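Local structure of Protease/Reverse transcriptase/ribonuclease H (Eastern chimpanzee simian foamy virus, 7KSF) at residues Q190-P202 with W208-T220. The protein joins an aspartic protease to a reverse transcriptase with RNase H, and probably copies the viral RNA genome into DNA while degrading the RNA of the hybrid. The protein carries 1 engineered substitution. Numbering follows the deposited sequence.
Sequences QNSTMNTPVYPVP and WRMVLDYREVNKT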
loop_
_atom_site.group_PDB
_atom_site.type_symbol
_atom_site.label_atom_id
_atom_site.label_comp_id
_atom_site.label_asym_id
_atom_site.label_seq_id
_atom_site.Cartn_x
_atom_site.Cartn_y
_atom_site.Cartn_z
ATOM N N GLN A 190 8.788 -29.556 -17.245
ATOM C CA GLN A 190 9.895 -29.689 -18.182
ATOM C C GLN A 190 11.206 -29.594 -17.417
ATOM O O GLN A 190 11.423 -28.638 -16.665
ATOM C CB GLN A 190 9.821 -28.609 -19.270
ATOM C CG GLN A 190 10.984 -28.611 -20.250
ATOM C CD GLN A 190 10.827 -27.578 -21.352
ATOM O OE1 GLN A 190 9.714 -27.176 -21.691
ATOM N NE2 GLN A 190 11.947 -27.142 -21.913
ATOM N N ASN A 191 12.068 -30.592 -17.602
ATOM C CA ASN A 191 13.411 -30.538 -17.055
ATOM C C ASN A 191 14.221 -29.456 -17.754
ATOM O O ASN A 191 13.892 -29.006 -18.856
ATOM C CB ASN A 191 14.111 -31.887 -17.205
ATOM C CG ASN A 191 13.470 -32.969 -16.371
ATOM O OD1 ASN A 191 12.267 -32.944 -16.115
ATOM N ND2 ASN A 191 14.276 -33.929 -15.939
ATOM N N SER A 192 15.303 -29.041 -17.109
ATOM C CA SER A 192 16.105 -27.951 -17.640
ATOM C C SER A 192 17.486 -28.006 -17.013
ATOM O O SER A 192 17.731 -28.753 -16.062
ATOM C CB SER A 192 15.439 -26.598 -17.379
ATOM O OG SER A 192 16.380 -25.540 -17.441
ATOM N N THR A 193 18.390 -27.202 -17.573
ATOM C CA THR A 193 19.732 -27.090 -17.018
ATOM C C THR A 193 19.745 -26.198 -15.783
ATOM O O THR A 193 20.398 -26.526 -14.787
ATOM C CB THR A 193 20.689 -26.542 -18.079
ATOM O OG1 THR A 193 20.621 -27.362 -19.254
ATOM C CG2 THR A 193 22.118 -26.521 -17.555
ATOM N N MET A 194 19.023 -25.082 -15.826
ATOM C CA MET A 194 19.006 -24.121 -14.734
ATOM C C MET A 194 17.945 -24.495 -13.708
ATOM O O MET A 194 16.888 -25.026 -14.053
ATOM C CB MET A 194 18.739 -22.712 -15.267
ATOM C CG MET A 194 18.758 -21.632 -14.200
ATOM S SD MET A 194 20.272 -21.699 -13.224
ATOM C CE MET A 194 20.002 -20.367 -12.057
ATOM N N ASN A 195 18.238 -24.217 -12.441
ATOM C CA ASN A 195 17.276 -24.379 -11.363
ATOM C C ASN A 195 17.366 -23.177 -10.439
ATOM O O ASN A 195 18.457 -22.655 -10.188
ATOM C CB ASN A 195 17.524 -25.660 -10.566
ATOM C CG ASN A 195 16.363 -26.014 -9.665
ATOM O OD1 ASN A 195 15.479 -26.775 -10.053
ATOM N ND2 ASN A 195 16.353 -25.459 -8.458
ATOM N N THR A 196 16.215 -22.745 -9.927
ATOM C CA THR A 196 16.107 -21.552 -9.108
ATOM C C THR A 196 15.572 -21.899 -7.724
ATOM O O THR A 196 14.611 -22.667 -7.610
ATOM C CB THR A 196 15.181 -20.521 -9.780
ATOM O OG1 THR A 196 15.845 -19.937 -10.907
ATOM C CG2 THR A 196 14.789 -19.420 -8.807
ATOM N N PRO A 197 16.168 -21.363 -6.662
ATOM C CA PRO A 197 15.635 -21.619 -5.322
ATOM C C PRO A 197 14.272 -20.973 -5.145
ATOM O O PRO A 197 13.985 -19.910 -5.700
ATOM C CB PRO A 197 16.675 -20.979 -4.391
ATOM C CG PRO A 197 17.893 -20.789 -5.232
ATOM C CD PRO A 197 17.388 -20.544 -6.618
ATOM N N VAL A 198 13.430 -21.638 -4.358
ATOM C CA VAL A 198 12.087 -21.165 -4.051
ATOM C C VAL A 198 11.973 -20.981 -2.543
ATOM O O VAL A 198 12.477 -21.803 -1.769
ATOM C CB VAL A 198 11.005 -22.131 -4.585
ATOM C CG1 VAL A 198 11.151 -23.510 -3.958
ATOM C CG2 VAL A 198 9.614 -21.569 -4.340
ATOM N N TYR A 199 11.336 -19.887 -2.129
ATOM C CA TYR A 199 11.186 -19.548 -0.724
ATOM C C TYR A 199 9.728 -19.255 -0.404
ATOM O O TYR A 199 9.015 -18.668 -1.228
ATOM C CB TYR A 199 12.036 -18.327 -0.359
ATOM C CG TYR A 199 13.520 -18.556 -0.467
ATOM C CD1 TYR A 199 14.237 -19.081 0.598
ATOM C CD2 TYR A 199 14.209 -18.247 -1.631
ATOM C CE1 TYR A 199 15.598 -19.291 0.507
ATOM C CE2 TYR A 199 15.570 -18.453 -1.733
ATOM C CZ TYR A 199 16.261 -18.976 -0.661
ATOM O OH TYR A 199 17.618 -19.188 -0.753
ATOM N N PRO A 200 9.252 -19.647 0.778
ATOM C CA PRO A 200 7.885 -19.300 1.174
ATOM C C PRO A 200 7.825 -18.161 2.178
ATOM O O PRO A 200 8.643 -18.096 3.101
ATOM C CB PRO A 200 7.368 -20.610 1.787
ATOM C CG PRO A 200 8.630 -21.344 2.251
ATOM C CD PRO A 200 9.843 -20.639 1.689
ATOM N N VAL A 201 6.862 -17.260 2.013
ATOM C CA VAL A 201 6.656 -16.167 2.962
ATOM C C VAL A 201 5.183 -16.129 3.350
ATOM O O VAL A 201 4.315 -16.430 2.517
ATOM C CB VAL A 201 7.125 -14.823 2.383
ATOM C CG1 VAL A 201 8.636 -14.817 2.219
ATOM C CG2 VAL A 201 6.442 -14.540 1.055
ATOM N N PRO A 202 4.851 -15.781 4.591
ATOM C CA PRO A 202 3.449 -15.813 5.010
ATOM C C PRO A 202 2.655 -14.646 4.436
ATOM O O PRO A 202 3.201 -13.638 3.986
ATOM C CB PRO A 202 3.533 -15.721 6.537
ATOM C CG PRO A 202 4.810 -15.001 6.792
ATOM C CD PRO A 202 5.754 -15.424 5.696
ATOM N N TRP A 208 0.361 -18.828 2.714
ATOM C CA TRP A 208 1.729 -18.530 2.319
ATOM C C TRP A 208 1.813 -18.388 0.809
ATOM O O TRP A 208 1.088 -19.053 0.062
ATOM C CB TRP A 208 2.702 -19.624 2.776
ATOM C CG TRP A 208 2.640 -19.941 4.242
ATOM C CD1 TRP A 208 1.613 -20.544 4.913
ATOM C CD2 TRP A 208 3.663 -19.700 5.213
ATOM N NE1 TRP A 208 1.928 -20.677 6.241
ATOM C CE2 TRP A 208 3.182 -20.169 6.453
ATOM C CE3 TRP A 208 4.936 -19.131 5.157
ATOM C CZ2 TRP A 208 3.930 -20.083 7.622
ATOM C CZ3 TRP A 208 5.678 -19.046 6.319
ATOM C CH2 TRP A 208 5.174 -19.521 7.535
ATOM N N ARG A 209 2.713 -17.518 0.362
ATOM C CA ARG A 209 3.000 -17.339 -1.050
ATOM C C ARG A 209 4.474 -17.628 -1.297
ATOM O O ARG A 209 5.326 -17.342 -0.451
ATOM C CB ARG A 209 2.641 -15.924 -1.522
ATOM C CG ARG A 209 3.228 -14.814 -0.668
ATOM C CD ARG A 209 2.655 -13.449 -1.033
ATOM N NE ARG A 209 2.900 -13.087 -2.427
ATOM C CZ ARG A 209 3.968 -12.423 -2.853
ATOM N NH1 ARG A 209 4.905 -12.045 -1.994
ATOM N NH2 ARG A 209 4.106 -12.138 -4.141
ATOM N N MET A 210 4.765 -18.210 -2.457
ATOM C CA MET A 210 6.122 -18.611 -2.793
ATOM C C MET A 210 6.889 -17.452 -3.421
ATOM O O MET A 210 6.307 -16.542 -4.019
ATOM C CB MET A 210 6.114 -19.806 -3.749
ATOM C CG MET A 210 5.650 -19.488 -5.163
ATOM S SD MET A 210 5.884 -20.865 -6.304
ATOM C CE MET A 210 5.397 -20.110 -7.851
ATOM N N VAL A 211 8.212 -17.494 -3.269
ATOM C CA VAL A 211 9.103 -16.465 -3.795
ATOM C C VAL A 211 10.282 -17.151 -4.470
ATOM O O VAL A 211 10.887 -18.063 -3.895
ATOM C CB VAL A 211 9.594 -15.508 -2.691
ATOM C CG1 VAL A 211 10.621 -14.537 -3.251
ATOM C CG2 VAL A 211 8.424 -14.752 -2.081
ATOM N N LEU A 212 10.609 -16.716 -5.682
ATOM C CA LEU A 212 11.722 -17.273 -6.437
ATOM C C LEU A 212 12.948 -16.382 -6.296
ATOM O O LEU A 212 12.836 -15.151 -6.249
ATOM C CB LEU A 212 11.357 -17.429 -7.911
ATOM C CG LEU A 212 10.297 -18.492 -8.197
ATOM C CD1 LEU A 212 9.880 -18.442 -9.651
ATOM C CD2 LEU A 212 10.819 -19.874 -7.839
ATOM N N ASP A 213 14.120 -17.009 -6.235
ATOM C CA ASP A 213 15.392 -16.307 -6.071
ATOM C C ASP A 213 16.082 -16.269 -7.432
ATOM O O ASP A 213 16.877 -17.144 -7.773
ATOM C CB ASP A 213 16.249 -16.996 -5.017
ATOM C CG ASP A 213 17.477 -16.195 -4.653
ATOM O OD1 ASP A 213 17.430 -14.958 -4.793
ATOM O OD2 ASP A 213 18.484 -16.797 -4.223
ATOM N N TYR A 214 15.779 -15.228 -8.209
ATOM C CA TYR A 214 16.222 -15.120 -9.591
ATOM C C TYR A 214 17.469 -14.265 -9.764
ATOM O O TYR A 214 17.857 -13.979 -10.901
ATOM C CB TYR A 214 15.091 -14.562 -10.459
ATOM C CG TYR A 214 14.159 -15.617 -10.998
ATOM C CD1 TYR A 214 14.643 -16.857 -11.397
ATOM C CD2 TYR A 214 12.797 -15.379 -11.109
ATOM C CE1 TYR A 214 13.797 -17.823 -11.894
ATOM C CE2 TYR A 214 11.944 -16.341 -11.604
ATOM C CZ TYR A 214 12.449 -17.561 -11.993
ATOM O OH TYR A 214 11.604 -18.526 -12.485
ATOM N N ARG A 215 18.115 -13.851 -8.670
ATOM C CA ARG A 215 19.295 -13.004 -8.794
ATOM C C ARG A 215 20.477 -13.743 -9.407
ATOM O O ARG A 215 21.442 -13.096 -9.827
ATOM C CB ARG A 215 19.680 -12.427 -7.429
ATOM C CG ARG A 215 19.771 -13.446 -6.308
ATOM C CD ARG A 215 19.777 -12.761 -4.945
ATOM N NE ARG A 215 19.620 -13.712 -3.847
ATOM C CZ ARG A 215 19.441 -13.365 -2.577
ATOM N NH1 ARG A 215 19.393 -12.082 -2.240
ATOM N NH2 ARG A 215 19.305 -14.296 -1.641
ATOM N N GLU A 216 20.426 -15.075 -9.470
ATOM C CA GLU A 216 21.476 -15.825 -10.146
ATOM C C GLU A 216 21.326 -15.754 -11.660
ATOM O O GLU A 216 22.325 -15.734 -12.385
ATOM C CB GLU A 216 21.471 -17.282 -9.676
ATOM C CG GLU A 216 21.908 -17.451 -8.235
ATOM C CD GLU A 216 23.320 -16.953 -8.001
ATOM O OE1 GLU A 216 24.171 -17.123 -8.901
ATOM O OE2 GLU A 216 23.579 -16.382 -6.919
ATOM N N VAL A 217 20.086 -15.721 -12.151
ATOM C CA VAL A 217 19.871 -15.596 -13.587
ATOM C C VAL A 217 20.037 -14.149 -14.038
ATOM O O VAL A 217 20.475 -13.893 -15.164
ATOM C CB VAL A 217 18.487 -16.148 -13.963
ATOM C CG1 VAL A 217 18.340 -16.239 -15.471
ATOM C CG2 VAL A 217 18.266 -17.507 -13.322
ATOM N N ASN A 218 19.708 -13.185 -13.172
ATOM C CA ASN A 218 19.758 -11.784 -13.574
ATOM C C ASN A 218 21.188 -11.303 -13.797
ATOM O O ASN A 218 21.418 -10.430 -14.641
ATOM C CB ASN A 218 19.054 -10.921 -12.527
ATOM C CG ASN A 218 17.614 -11.340 -12.299
ATOM O OD1 ASN A 218 16.996 -11.967 -13.158
ATOM N ND2 ASN A 218 17.076 -11.001 -11.133
ATOM N N LYS A 219 22.157 -11.849 -13.052
ATOM C CA LYS A 219 23.557 -11.523 -13.302
ATOM C C LYS A 219 24.010 -11.993 -14.681
ATOM O O LYS A 219 24.971 -11.442 -15.228
ATOM C CB LYS A 219 24.446 -12.144 -12.223
ATOM C CG LYS A 219 24.671 -13.637 -12.401
ATOM C CD LYS A 219 25.471 -14.229 -11.250
ATOM C CE LYS A 219 25.694 -15.720 -11.452
ATOM N NZ LYS A 219 26.401 -16.338 -10.297
ATOM N N THR A 220 23.334 -12.995 -15.245
ATOM C CA THR A 220 23.669 -13.492 -16.574
ATOM C C THR A 220 23.015 -12.649 -17.660
ATOM O O THR A 220 23.683 -12.203 -18.599
ATOM C CB THR A 220 23.237 -14.952 -16.707
ATOM O OG1 THR A 220 24.117 -15.789 -15.946
ATOM C CG2 THR A 220 23.255 -15.385 -18.165
#
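With CG set beside its backbone N (chi1 -54°) and chi2 at 68°, the indole of Trp208 lies against Pro202, whose CB sits over the six-membered ring, 4.0 Å from its centroid. A proline suits this place because its rigid, puckered ring presents C-H groups to the broad, electron-rich face of the indole. On the other face of the hairpin, Val201 has CG1 anti to its carbonyl carbon (chi1 -67°), which leaves CG2 between N and C, 3.7 Å from Val211 CG2, and the same methyl touches the aliphatic CG of Arg209. Tyr199 turns the edge of its ring to Asp213, Tyr199 CE2 standing 3.7 Å from Asp213 CB, which lies in the plane of the ring.

Strands 198-202 and 208-212 pair antiparallel. Tyr199 faces Val211 and Val201 faces Arg209 as hydrogen-bonded pairs, Val201 N reaching Arg209 O at 2.9 Å. Pro200 and Pro202 fall at non-hydrogen-bonded positions, where a residue lacking an N-H costs no bond across the hairpin. Asp213 N prolongs the pairing by donating to Pro197 O at 3.0 Å. Farther along, the flexible side chain of Met194 puts its terminal methyl against Val217, Met194 CE lying 3.6 Å from Val217 CG2.

The hairpin belongs to the reverse transcriptase region, probably its fingers. Pro200 and Met210 rest on Ile174 of helix 171-184, where Met210 also meets Ile178, while Leu212 and Tyr214 pack on Trp277 of strand 273-277.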